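Local coordinates for nitrogenase molybdenum-iron protein alpha chain (Clostridium pasteurianum, PDB 4WES), which forms, with the beta chain, the molybdenum-iron component of nitrogenase, which reduces dinitrogen to ammonium at an iron-molybdenum cofactor, at residues Lys466-Phe469 and Val470-Gly474; Asn445-Asp448 and Met449-Leu453; Leu481-Tyr484 and Asp485-Gly488. All coordinates share one frame; numbering follows the deposited sequence.

Contact 1: Lys466-Phe469 and Val470-Gly474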
ATOM      1  N   LYS A 466       6.236  -3.398  26.875  1.00  7.74           N
ATOM      2  CA  LYS A 466       5.052  -3.842  27.618  1.00  7.95           C
ATOM      3  C   LYS A 466       4.393  -2.675  28.333  1.00  8.20           C
ATOM      4  O   LYS A 466       3.164  -2.669  28.489  1.00  9.24           O
ATOM      5  CB  LYS A 466       5.385  -4.971  28.584  1.00  8.05           C
ATOM      6  CG  LYS A 466       5.961  -6.199  27.863  1.00  8.22           C
ATOM      7  CD  LYS A 466       6.129  -7.419  28.752  1.00  8.49           C
ATOM      8  CE  LYS A 466       6.985  -7.251  29.974  1.00  8.27           C
ATOM      9  NZ  LYS A 466       8.383  -6.847  29.661  1.00  9.20           N
ATOM     10  N   GLU A 467       5.168  -1.700  28.775  1.00  8.16           N
ATOM     11  CA  GLU A 467       4.630  -0.536  29.451  1.00  8.27           C
ATOM     12  C   GLU A 467       4.192   0.550  28.498  1.00  8.51           C
ATOM     13  O   GLU A 467       3.295   1.349  28.832  1.00  8.90           O
ATOM     14  CB  GLU A 467       5.660   0.044  30.417  1.00  9.21           C
ATOM     15  CG  GLU A 467       6.240  -0.907  31.461  1.00 10.43           C
ATOM     16  CD  GLU A 467       7.534  -1.602  31.052  1.00 11.22           C
ATOM     17  OE1 GLU A 467       7.827  -1.688  29.827  1.00  9.81           O
ATOM     18  OE2 GLU A 467       8.263  -2.045  31.989  1.00 12.14           O
ATOM     19  N   LYS A 468       4.820   0.646  27.331  1.00  8.31           N
ATOM     20  CA  LYS A 468       4.697   1.844  26.476  1.00  8.06           C
ATOM     21  C   LYS A 468       3.216   2.218  26.243  1.00  7.88           C
ATOM     22  O   LYS A 468       2.833   3.368  26.455  1.00  8.04           O
ATOM     23  CB  LYS A 468       5.350   1.617  25.109  1.00  8.48           C
ATOM     24  CG  LYS A 468       5.221   2.835  24.207  1.00  8.92           C
ATOM     25  CD  LYS A 468       5.736   2.581  22.795  1.00  8.42           C
ATOM     26  CE  LYS A 468       5.613   3.773  21.879  1.00  9.46           C
ATOM     27  NZ  LYS A 468       6.683   4.778  22.077  1.00  8.50           N
ATOM     28  N   PHE A 469       2.444   1.275  25.738  1.00  8.00           N
ATOM     29  CA  PHE A 469       1.073   1.599  25.346  1.00  8.02           C
ATOM     30  C   PHE A 469       0.142   1.765  26.559  1.00  9.17           C
ATOM     31  O   PHE A 469      -0.843   2.490  26.464  1.00  9.27           O
ATOM     32  CB  PHE A 469       0.544   0.610  24.314  1.00  8.63           C
ATOM     33  CG  PHE A 469       1.388   0.570  23.085  1.00  8.27           C
ATOM     34  CD1 PHE A 469       1.488   1.681  22.250  1.00  8.40           C
ATOM     35  CD2 PHE A 469       2.092  -0.578  22.739  1.00  8.97           C
ATOM     36  CE1 PHE A 469       2.307   1.672  21.138  1.00  9.38           C
ATOM     37  CE2 PHE A 469       2.897  -0.590  21.623  1.00  8.98           C
ATOM     38  CZ  PHE A 469       3.011   0.518  20.833  1.00  9.13           C
ATOM     39  N   VAL A 470       0.453   1.103  27.662  1.00  8.65           N
ATOM     40  CA  VAL A 470      -0.307   1.321  28.893  1.00  8.54           C
ATOM     41  C   VAL A 470      -0.206   2.780  29.280  1.00  9.15           C
ATOM     42  O   VAL A 470      -1.203   3.433  29.609  1.00  9.54           O
ATOM     43  CB  VAL A 470       0.242   0.422  30.044  1.00  9.42           C
ATOM     44  CG1 VAL A 470      -0.387   0.762  31.381  1.00 10.59           C
ATOM     45  CG2 VAL A 470       0.052  -1.051  29.707  1.00 10.52           C
ATOM     46  N   ILE A 471       1.014   3.306  29.255  1.00  8.48           N
ATOM     47  CA  ILE A 471       1.275   4.681  29.641  1.00  8.94           C
ATOM     48  C   ILE A 471       0.596   5.642  28.617  1.00  9.09           C
ATOM     49  O   ILE A 471      -0.073   6.613  28.991  1.00  9.10           O
ATOM     50  CB  ILE A 471       2.801   4.945  29.697  1.00  8.58           C
ATOM     51  CG1 ILE A 471       3.446   4.091  30.785  1.00  9.08           C
ATOM     52  CG2 ILE A 471       3.078   6.436  29.910  1.00  8.80           C
ATOM     53  CD1 ILE A 471       4.957   3.908  30.586  1.00  9.45           C
ATOM     54  N   GLN A 472       0.773   5.357  27.335  1.00  8.35           N
ATOM     55  CA  GLN A 472       0.239   6.266  26.315  1.00  8.37           C
ATOM     56  C   GLN A 472      -1.292   6.243  26.215  1.00  8.64           C
ATOM     57  O   GLN A 472      -1.882   7.265  25.874  1.00  9.10           O
ATOM     58  CB  GLN A 472       0.906   6.034  24.964  1.00  8.08           C
ATOM     59  CG  GLN A 472       2.394   6.299  25.038  1.00  8.32           C
ATOM     60  CD  GLN A 472       3.092   6.608  23.740  1.00  7.91           C
ATOM     61  OE1 GLN A 472       4.146   7.272  23.756  1.00  8.88           O
ATOM     62  NE2 GLN A 472       2.584   6.125  22.625  1.00  8.39           N
ATOM     63  N   LYS A 473      -1.933   5.124  26.547  1.00  8.79           N
ATOM     64  CA  LYS A 473      -3.394   5.084  26.608  1.00  9.11           C
ATOM     65  C   LYS A 473      -3.904   6.121  27.617  1.00 10.07           C
ATOM     66  O   LYS A 473      -5.016   6.634  27.486  1.00 10.94           O
ATOM     67  CB  LYS A 473      -3.920   3.709  27.014  1.00  9.51           C
ATOM     68  CG  LYS A 473      -3.886   2.631  25.952  1.00  9.70           C
ATOM     69  CD  LYS A 473      -4.860   2.793  24.818  1.00 10.18           C
ATOM     70  CE  LYS A 473      -4.850   1.547  23.965  1.00  8.92           C
ATOM     71  NZ  LYS A 473      -5.772   1.636  22.797  1.00  9.36           N
ATOM     72  N   GLY A 474      -3.110   6.371  28.650  1.00  9.21           N
ATOM     73  CA  GLY A 474      -3.407   7.379  29.647  1.00 10.54           C
ATOM     74  C   GLY A 474      -2.989   8.791  29.310  1.00 10.82           C
ATOM     75  O   GLY A 474      -3.048   9.663  30.174  1.00 12.72           O
TER
HETATM   76  O   HOH W   1       5.899   7.499  21.575  1.00  9.65           O
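I471 N, Q472 N and K473 N reach back to E467 O, K468 O and F469 O in the i-to-i+4 hydrogen bonds of an alpha-helix, the last of them 2.9 Å from K473 N to F469 O. The same carbonyls also meet the side chains of the residues they accept from. I471 keeps CG1 anti to its own carbonyl carbon (chi1 -64°), which lays CG1 3.4 Å from E467 O and sends CD1 on to E467 CB at 3.9 Å. Q472 CG rests 3.3 Å from K468 O, and K473 CG comes nearer still to the carbonyl it bonds, 3.1 Å from F469 O. V470 CG2 touches K466 O at 3.7 Å.

This is helix 465-473, which follows strand 460-462 at the edge of the mixed sheet. Its start borders the homocitrate pocket: K466 touches the homocitrate, while its NZ is hydrogen-bonded to A50 O and to S50 of a beta chain.

K468 and Q472 cross at a slant and join through water. The lysine chain runs extended as far as CE and turns only at its last torsion (chi4 80°); NZ then gives a hydrogen bond to the water at 2.9 Å. That water passes one on to Q472 OE1 at 2.8 Å. Both polar ends have further partners in the same chain, NZ binding S478 O and the carboxylate of D485, and OE1 accepting from S478 N, so the lysine charge and the amide oxygen are satisfied although buried. K468 CD also lies over one face of the F469 ring, toward its rim. The K473 side chain runs out to two beta chains, its NZ in salt bridges with E62 of one and D301 of the other, and passes near a bound iron(II) ion.

Contact 2: Asn445-Asp448 and Met449-Leu453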
ATOM      1  N   ASN A 445       6.023  -2.902  39.233  1.00  9.52           N
ATOM      2  CA  ASN A 445       4.937  -3.627  38.580  1.00  9.84           C
ATOM      3  C   ASN A 445       3.863  -2.675  38.087  1.00  9.46           C
ATOM      4  O   ASN A 445       3.935  -1.474  38.291  1.00 10.00           O
ATOM      5  CB  ASN A 445       4.413  -4.718  39.502  1.00 10.17           C
ATOM      6  CG  ASN A 445       3.864  -4.163  40.782  1.00 10.69           C
ATOM      7  OD1 ASN A 445       3.010  -3.263  40.777  1.00 11.46           O
ATOM      8  ND2 ASN A 445       4.323  -4.697  41.915  1.00 11.77           N
ATOM      9  N   HIS A 446       2.846  -3.231  37.444  1.00  9.31           N
ATOM     10  CA  HIS A 446       1.792  -2.411  36.857  1.00 10.49           C
ATOM     11  C   HIS A 446       1.093  -1.560  37.905  1.00  9.97           C
ATOM     12  O   HIS A 446       0.863  -0.384  37.688  1.00 10.73           O
ATOM     13  CB  HIS A 446       0.788  -3.315  36.123  1.00 11.25           C
ATOM     14  CG  HIS A 446      -0.354  -2.567  35.557  1.00 11.66           C
ATOM     15  ND1 HIS A 446      -0.216  -1.655  34.535  1.00 11.94           N
ATOM     16  CD2 HIS A 446      -1.654  -2.531  35.927  1.00 13.54           C
ATOM     17  CE1 HIS A 446      -1.384  -1.093  34.308  1.00 12.69           C
ATOM     18  NE2 HIS A 446      -2.271  -1.635  35.107  1.00 13.94           N
ATOM     19  N   HIS A 447       0.746  -2.170  39.041  1.00 10.36           N
ATOM     20  CA  HIS A 447       0.138  -1.422  40.125  1.00 11.01           C
ATOM     21  C   HIS A 447       0.987  -0.233  40.536  1.00 10.75           C
ATOM     22  O   HIS A 447       0.487   0.901  40.666  1.00 11.33           O
ATOM     23  CB  HIS A 447      -0.082  -2.348  41.349  1.00 11.92           C
ATOM     24  CG  HIS A 447      -0.345  -1.594  42.599  1.00 13.20           C
ATOM     25  ND1 HIS A 447      -1.584  -1.049  42.889  1.00 13.34           N
ATOM     26  CD2 HIS A 447       0.491  -1.189  43.591  1.00 14.11           C
ATOM     27  CE1 HIS A 447      -1.492  -0.352  44.002  1.00 14.73           C
ATOM     28  NE2 HIS A 447      -0.255  -0.425  44.460  1.00 14.34           N
ATOM     29  N   ASP A 448       2.276  -0.472  40.774  1.00 10.53           N
ATOM     30  CA  ASP A 448       3.152   0.582  41.232  1.00 10.76           C
ATOM     31  C   ASP A 448       3.183   1.718  40.194  1.00  9.44           C
ATOM     32  O   ASP A 448       3.132   2.908  40.525  1.00 10.92           O
ATOM     33  CB  ASP A 448       4.584   0.062  41.379  1.00 10.79           C
ATOM     34  CG  ASP A 448       4.768  -1.060  42.348  1.00 10.74           C
ATOM     35  OD1 ASP A 448       3.965  -1.189  43.308  1.00 11.63           O
ATOM     36  OD2 ASP A 448       5.747  -1.812  42.097  1.00 11.34           O
ATOM     37  N   MET A 449       3.306   1.326  38.935  1.00  9.88           N
ATOM     38  CA  MET A 449       3.426   2.310  37.865  1.00 10.16           C
ATOM     39  C   MET A 449       2.171   3.209  37.789  1.00 10.41           C
ATOM     40  O   MET A 449       2.278   4.431  37.585  1.00 10.87           O
ATOM     41  CB  MET A 449       3.676   1.611  36.537  1.00  9.92           C
ATOM     42  CG  MET A 449       4.000   2.596  35.437  1.00 10.61           C
ATOM     43  SD  MET A 449       4.197   1.846  33.805  1.00 11.47           S
ATOM     44  CE  MET A 449       2.485   1.502  33.412  1.00 11.69           C
ATOM     45  N   GLU A 450       1.002   2.591  37.938  1.00 11.18           N
ATOM     46  CA  GLU A 450      -0.218   3.371  37.866  1.00 11.56           C
ATOM     47  C   GLU A 450      -0.331   4.383  38.996  1.00 11.47           C
ATOM     48  O   GLU A 450      -0.785   5.481  38.785  1.00 11.75           O
ATOM     49  CB  GLU A 450      -1.416   2.468  37.841  1.00 13.30           C
ATOM     50  CG  GLU A 450      -1.620   1.802  36.460  1.00 15.83           C
ATOM     51  CD  GLU A 450      -3.083   1.510  36.213  1.00 19.03           C
ATOM     52  OE1 GLU A 450      -3.646   2.077  35.219  1.00 22.71           O
ATOM     53  OE2 GLU A 450      -3.667   0.749  37.055  1.00 26.74           O
ATOM     54  N   VAL A 451       0.116   4.015  40.198  1.00 11.10           N
ATOM     55  CA  VAL A 451       0.112   4.961  41.313  1.00 12.25           C
ATOM     56  C   VAL A 451       1.057   6.134  41.012  1.00 10.80           C
ATOM     57  O   VAL A 451       0.702   7.297  41.199  1.00 12.46           O
ATOM     58  CB  VAL A 451       0.452   4.300  42.658  1.00 12.58           C
ATOM     59  CG1 VAL A 451       0.516   5.330  43.747  1.00 12.74           C
ATOM     60  CG2 VAL A 451      -0.587   3.246  43.004  1.00 13.16           C
ATOM     61  N   VAL A 452       2.271   5.832  40.532  1.00 11.49           N
ATOM     62  CA  VAL A 452       3.239   6.863  40.152  1.00 11.20           C
ATOM     63  C   VAL A 452       2.635   7.822  39.120  1.00 10.84           C
ATOM     64  O   VAL A 452       2.728   9.053  39.273  1.00 11.44           O
ATOM     65  CB  VAL A 452       4.515   6.244  39.611  1.00 11.86           C
ATOM     66  CG1 VAL A 452       5.377   7.289  38.911  1.00 13.08           C
ATOM     67  CG2 VAL A 452       5.279   5.538  40.734  1.00 13.43           C
ATOM     68  N   LEU A 453       2.028   7.271  38.072  1.00 10.56           N
ATOM     69  CA  LEU A 453       1.434   8.097  37.010  1.00 10.92           C
ATOM     70  C   LEU A 453       0.354   9.009  37.564  1.00 11.09           C
ATOM     71  O   LEU A 453       0.270  10.186  37.216  1.00 12.16           O
ATOM     72  CB  LEU A 453       0.883   7.212  35.910  1.00 10.95           C
ATOM     73  CG  LEU A 453       1.948   6.604  34.989  1.00 10.71           C
ATOM     74  CD1 LEU A 453       1.410   5.395  34.259  1.00 10.86           C
ATOM     75  CD2 LEU A 453       2.458   7.624  34.002  1.00 11.63           C
TER
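N445 O takes M449 N at 2.9 Å, nearly in line with its C=O. The residue is also tied to D448 within the same turn: D448 OD2 is gripped twice, by N445 N at 3.1 Å, coming from 43° out of the carboxylate plane, and by R21 through a salt bridge. The return bond runs from D448 N to N445 OD1 at 2.9 Å, D448 N standing 29° out of the amide's carbonyl plane. Together the two make a capping box, with N445 as N-cap of helix 446-456. One turn on, D448 O accepts V452 N.

H446 holds CG anti to its backbone N (chi1 177°), which swings the imidazole along the helix to E450. There E450 CG sits over one ring face in a CH-pi contact, 4.0 Å from the H446 ring centroid. The glutamate continues across the same ring, CD lying 3.4 Å from H446 NE2. Y216 of a beta chain meets this histidine and also packs on E450. V451 runs alongside H447; its CG2 makes an off-centre CH-pi contact, 3.8 Å from H447 CE1, while the histidine's NE2 is hydrogen-bonded to I9 O.

Contact 3: Leu481-Tyr484 and Asp485-Gly488. With HCA (3-hydroxy-3-carboxy-adipic acid), chain E; ICS (iron-sulfur-molybdenum cluster with interstitial carbon), chain F.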
ATOM      1  N   LEU A 481      13.359   2.843  26.159  1.00  7.62           N
ATOM      2  CA  LEU A 481      14.806   2.901  26.347  1.00  8.18           C
ATOM      3  C   LEU A 481      15.514   1.581  26.068  1.00  7.83           C
ATOM      4  O   LEU A 481      16.747   1.542  26.157  1.00  9.16           O
ATOM      5  CB  LEU A 481      15.187   3.458  27.723  1.00  9.23           C
ATOM      6  CG  LEU A 481      15.054   4.958  27.853  1.00 10.12           C
ATOM      7  CD1 LEU A 481      15.494   5.400  29.245  1.00 11.76           C
ATOM      8  CD2 LEU A 481      15.839   5.730  26.800  1.00 11.97           C
ATOM      9  N   HIS A 482      14.787   0.514  25.742  1.00  8.08           N
ATOM     10  CA  HIS A 482      15.415  -0.715  25.284  1.00  7.81           C
ATOM     11  C   HIS A 482      15.587  -0.665  23.759  1.00  7.74           C
ATOM     12  O   HIS A 482      16.701  -0.639  23.228  1.00  8.77           O
ATOM     13  CB  HIS A 482      14.647  -1.990  25.650  1.00  7.98           C
ATOM     14  CG  HIS A 482      14.246  -2.187  27.072  1.00  7.83           C
ATOM     15  ND1 HIS A 482      14.744  -3.213  27.857  1.00  7.66           N
ATOM     16  CD2 HIS A 482      13.259  -1.592  27.796  1.00  8.54           C
ATOM     17  CE1 HIS A 482      14.064  -3.241  28.988  1.00  7.94           C
ATOM     18  NE2 HIS A 482      13.166  -2.262  28.980  1.00  8.52           N
ATOM     19  N   SER A 483      14.468  -0.628  23.048  1.00  7.54           N
ATOM     20  CA  SER A 483      14.464  -0.681  21.597  1.00  7.63           C
ATOM     21  C   SER A 483      14.681   0.648  20.911  1.00  7.51           C
ATOM     22  O   SER A 483      14.792   0.703  19.671  1.00  7.80           O
ATOM     23  CB  SER A 483      13.145  -1.223  21.074  1.00  7.91           C
ATOM     24  OG  SER A 483      12.118  -0.232  21.267  1.00  8.08           O
ATOM     25  N   TYR A 484      14.653   1.730  21.691  1.00  7.17           N
ATOM     26  CA  TYR A 484      14.812   3.076  21.135  1.00  6.90           C
ATOM     27  C   TYR A 484      13.713   3.431  20.146  1.00  7.08           C
ATOM     28  O   TYR A 484      13.885   4.301  19.306  1.00  7.74           O
ATOM     29  CB  TYR A 484      16.178   3.295  20.506  1.00  7.72           C
ATOM     30  CG  TYR A 484      17.386   3.068  21.378  1.00  7.75           C
ATOM     31  CD1 TYR A 484      17.339   3.161  22.756  1.00  8.32           C
ATOM     32  CD2 TYR A 484      18.632   2.848  20.794  1.00  8.28           C
ATOM     33  CE1 TYR A 484      18.475   3.051  23.526  1.00  9.06           C
ATOM     34  CE2 TYR A 484      19.777   2.733  21.562  1.00  9.14           C
ATOM     35  CZ  TYR A 484      19.701   2.871  22.927  1.00  8.70           C
ATOM     36  OH  TYR A 484      20.828   2.832  23.745  1.00  9.37           O
ATOM     37  N   ASP A 485      12.547   2.773  20.254  1.00  7.03           N
ATOM     38  CA  ASP A 485      11.495   2.973  19.277  1.00  7.12           C
ATOM     39  C   ASP A 485      12.038   2.862  17.862  1.00  7.21           C
ATOM     40  O   ASP A 485      11.631   3.541  16.940  1.00  7.84           O
ATOM     41  CB  ASP A 485      10.771   4.303  19.507  1.00  8.27           C
ATOM     42  CG  ASP A 485       9.891   4.247  20.737  1.00  7.36           C
ATOM     43  OD1 ASP A 485      10.259   4.875  21.766  1.00  8.61           O
ATOM     44  OD2 ASP A 485       8.825   3.568  20.701  1.00  8.04           O
ATOM     45  N   TYR A 486      12.972   1.909  17.656  1.00  7.08           N
ATOM     46  CA  TYR A 486      13.368   1.514  16.310  1.00  7.86           C
ATOM     47  C   TYR A 486      14.205   2.619  15.642  1.00  7.52           C
ATOM     48  O   TYR A 486      14.242   2.700  14.423  1.00  8.42           O
ATOM     49  CB  TYR A 486      12.132   1.032  15.446  1.00  7.76           C
ATOM     50  CG  TYR A 486      11.190   0.295  16.365  1.00  7.44           C
ATOM     51  CD1 TYR A 486      11.580  -0.857  17.013  1.00  7.40           C
ATOM     52  CD2 TYR A 486       9.954   0.823  16.706  1.00  7.54           C
ATOM     53  CE1 TYR A 486      10.823  -1.455  17.959  1.00  7.43           C
ATOM     54  CE2 TYR A 486       9.164   0.230  17.676  1.00  7.34           C
ATOM     55  CZ  TYR A 486       9.611  -0.885  18.323  1.00  7.44           C
ATOM     56  OH  TYR A 486       8.820  -1.427  19.318  1.00  7.41           O
ATOM     57  N   ASN A 487      14.914   3.357  16.488  1.00  7.67           N
ATOM     58  CA  ASN A 487      15.826   4.425  16.110  1.00  8.19           C
ATOM     59  C   ASN A 487      17.240   4.150  16.649  1.00  8.44           C
ATOM     60  O   ASN A 487      17.514   3.132  17.266  1.00  8.94           O
ATOM     61  CB  ASN A 487      15.335   5.761  16.679  1.00  8.94           C
ATOM     62  CG  ASN A 487      13.965   6.124  16.182  1.00  9.69           C
ATOM     63  OD1 ASN A 487      13.709   6.129  14.976  1.00 12.98           O
ATOM     64  ND2 ASN A 487      13.037   6.390  17.118  1.00  9.54           N
ATOM     65  N   GLY A 488      18.139   5.084  16.406  1.00  7.91           N
ATOM     66  CA  GLY A 488      19.483   5.006  16.937  1.00  8.26           C
ATOM     67  C   GLY A 488      20.533   5.340  15.900  1.00  8.11           C
ATOM     68  O   GLY A 488      20.240   5.357  14.707  1.00  9.66           O
TER
HETATM   69  C1  HCA E 601      14.832  -8.947  27.250  1.00  9.67           C
HETATM   70  C2  HCA E 601      15.021  -8.111  25.981  1.00  8.09           C
HETATM   71  C3  HCA E 601      14.576  -6.657  26.120  1.00  7.43           C
HETATM   72  C4  HCA E 601      13.049  -6.497  25.993  1.00  7.37           C
HETATM   73  C5  HCA E 601      12.731  -4.996  25.872  1.00  8.33           C
HETATM   74  C6  HCA E 601      11.347  -4.512  26.188  1.00  8.30           C
HETATM   75  C7  HCA E 601      15.227  -5.832  25.008  1.00  7.59           C
HETATM   76  O1  HCA E 601      14.777  -8.379  28.350  1.00 10.09           O
HETATM   77  O2  HCA E 601      14.770 -10.182  27.135  1.00 10.56           O
HETATM   78  O3  HCA E 601      10.857  -3.598  25.455  1.00  8.11           O
HETATM   79  O4  HCA E 601      10.734  -5.003  27.162  1.00  8.53           O
HETATM   80  O5  HCA E 601      15.849  -4.802  25.348  1.00  7.33           O
HETATM   81  O6  HCA E 601      15.061  -6.183  23.831  1.00  8.14           O
HETATM   82  O7  HCA E 601      14.965  -6.138  27.383  1.00  7.52           O
HETATM   83 FE1  ICS F 602      22.901  -4.122  30.249  1.00  8.52          FE
HETATM   84 MO1  ICS F 602      16.554  -4.615  27.444  1.00  7.47          MO
HETATM   85 FE2  ICS F 602      20.782  -5.700  29.954  1.00  8.08          FE
HETATM   86 FE3  ICS F 602      21.552  -4.116  27.943  1.00  8.15          FE
HETATM   87 FE4  ICS F 602      20.514  -3.067  30.154  1.00  8.18          FE
HETATM   88 FE5  ICS F 602      18.148  -3.261  29.141  1.00  7.79          FE
HETATM   89 FE6  ICS F 602      18.443  -5.864  28.886  1.00  7.80          FE
HETATM   90 FE7  ICS F 602      19.167  -4.301  26.950  1.00  7.73          FE
HETATM   91  CX  ICS F 602      19.787  -4.351  28.875  1.00  8.35           C
HETATM   92  S1A ICS F 602      21.243  -4.489  31.807  1.00  8.76           S
HETATM   93  S1B ICS F 602      16.668  -4.846  29.768  1.00  7.90           S
HETATM   94  S2A ICS F 602      22.744  -5.863  28.822  1.00  8.61           S
HETATM   95  S2B ICS F 602      19.426  -7.465  30.000  1.00  8.23           S
HETATM   96  S3A ICS F 602      18.827  -1.676  30.594  1.00  8.42           S
HETATM   97  S3B ICS F 602      18.103  -6.264  26.726  1.00  7.64           S
HETATM   98  S4A ICS F 602      22.328  -2.266  28.999  1.00  8.70           S
HETATM   99  S4B ICS F 602      17.714  -2.621  27.039  1.00  7.77           S
HETATM  100  S5A ICS F 602      21.011  -4.022  25.777  1.00  8.36           S
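Hydrogen bonds to S483 and Y484 fold this turn. S483 O accepts Y486 N at 3.0 Å, the donor standing 45° out of the carbonyl plane. One residue on, Y484 O receives N487 N at 3.1 Å more steeply, 63° out of its plane, with a weak second bond from N487 ND2. Y484, D485 and Y486 all have positive phi, so these two successive i-to-i+3 bonds wind a short left-handed 3-10-like turn. With chi1 at 72°, S483 OG stands over the backbone, flanked by N and C, and takes a bent bond from D485 N at 3.2 Å, an ST turn.

Two packing contacts add to this. The Y486 ring comes back beside S483, CE1 3.8 Å from S483 OG. At the edge of the Y484 ring and in its plane lies N487 O, 3.7 Å from CD2 of Y484; that same oxygen is hydrogen-bonded to R88. The Y484 hydroxyl has its partners farther off, in D221 and Y351. Q480 ties the turn to the chain before it, bonding D485 OD1 and Y486 OH.

Metal coordination comes from the residue just ahead of the turn. H482 ND1 binds the cofactor's molybdenum, MO1, at 2.3 Å. Homocitrate O7 binds MO1 at 2.2 Å, and homocitrate O5 is a further ligand. Homocitrate C5 lies 3.3 Å above one face of the H482 imidazole, toward its rim, so the acid both shares the metal with the histidine and covers part of its ring. This histidine-homocitrate pairing on molybdenum is the hallmark of the FeMo-cofactor site of nitrogenase.

In the fold
Along the chain the order is contact 2, contact 1, contact 3. Helix 446-456 carries contact 2, and strand 460-462, at the edge of the five-stranded mixed sheet, leads from it to helix 465-473 of contact 1. Their centres are 11 Å apart, and the helices pack through M449 and H446 against V470, with M449 also on E467 and I471. Contact 3, in the loop before helix 492-507, is centred 16 Å from contact 1 and joined to it by the K468-D485 salt bridge; contacts 2 and 3, their centres 23 Å apart, do not touch. Helix 465-473 thus stands between helix 446-456 and the loop that ligates molybdenum, and all three meet beta chains.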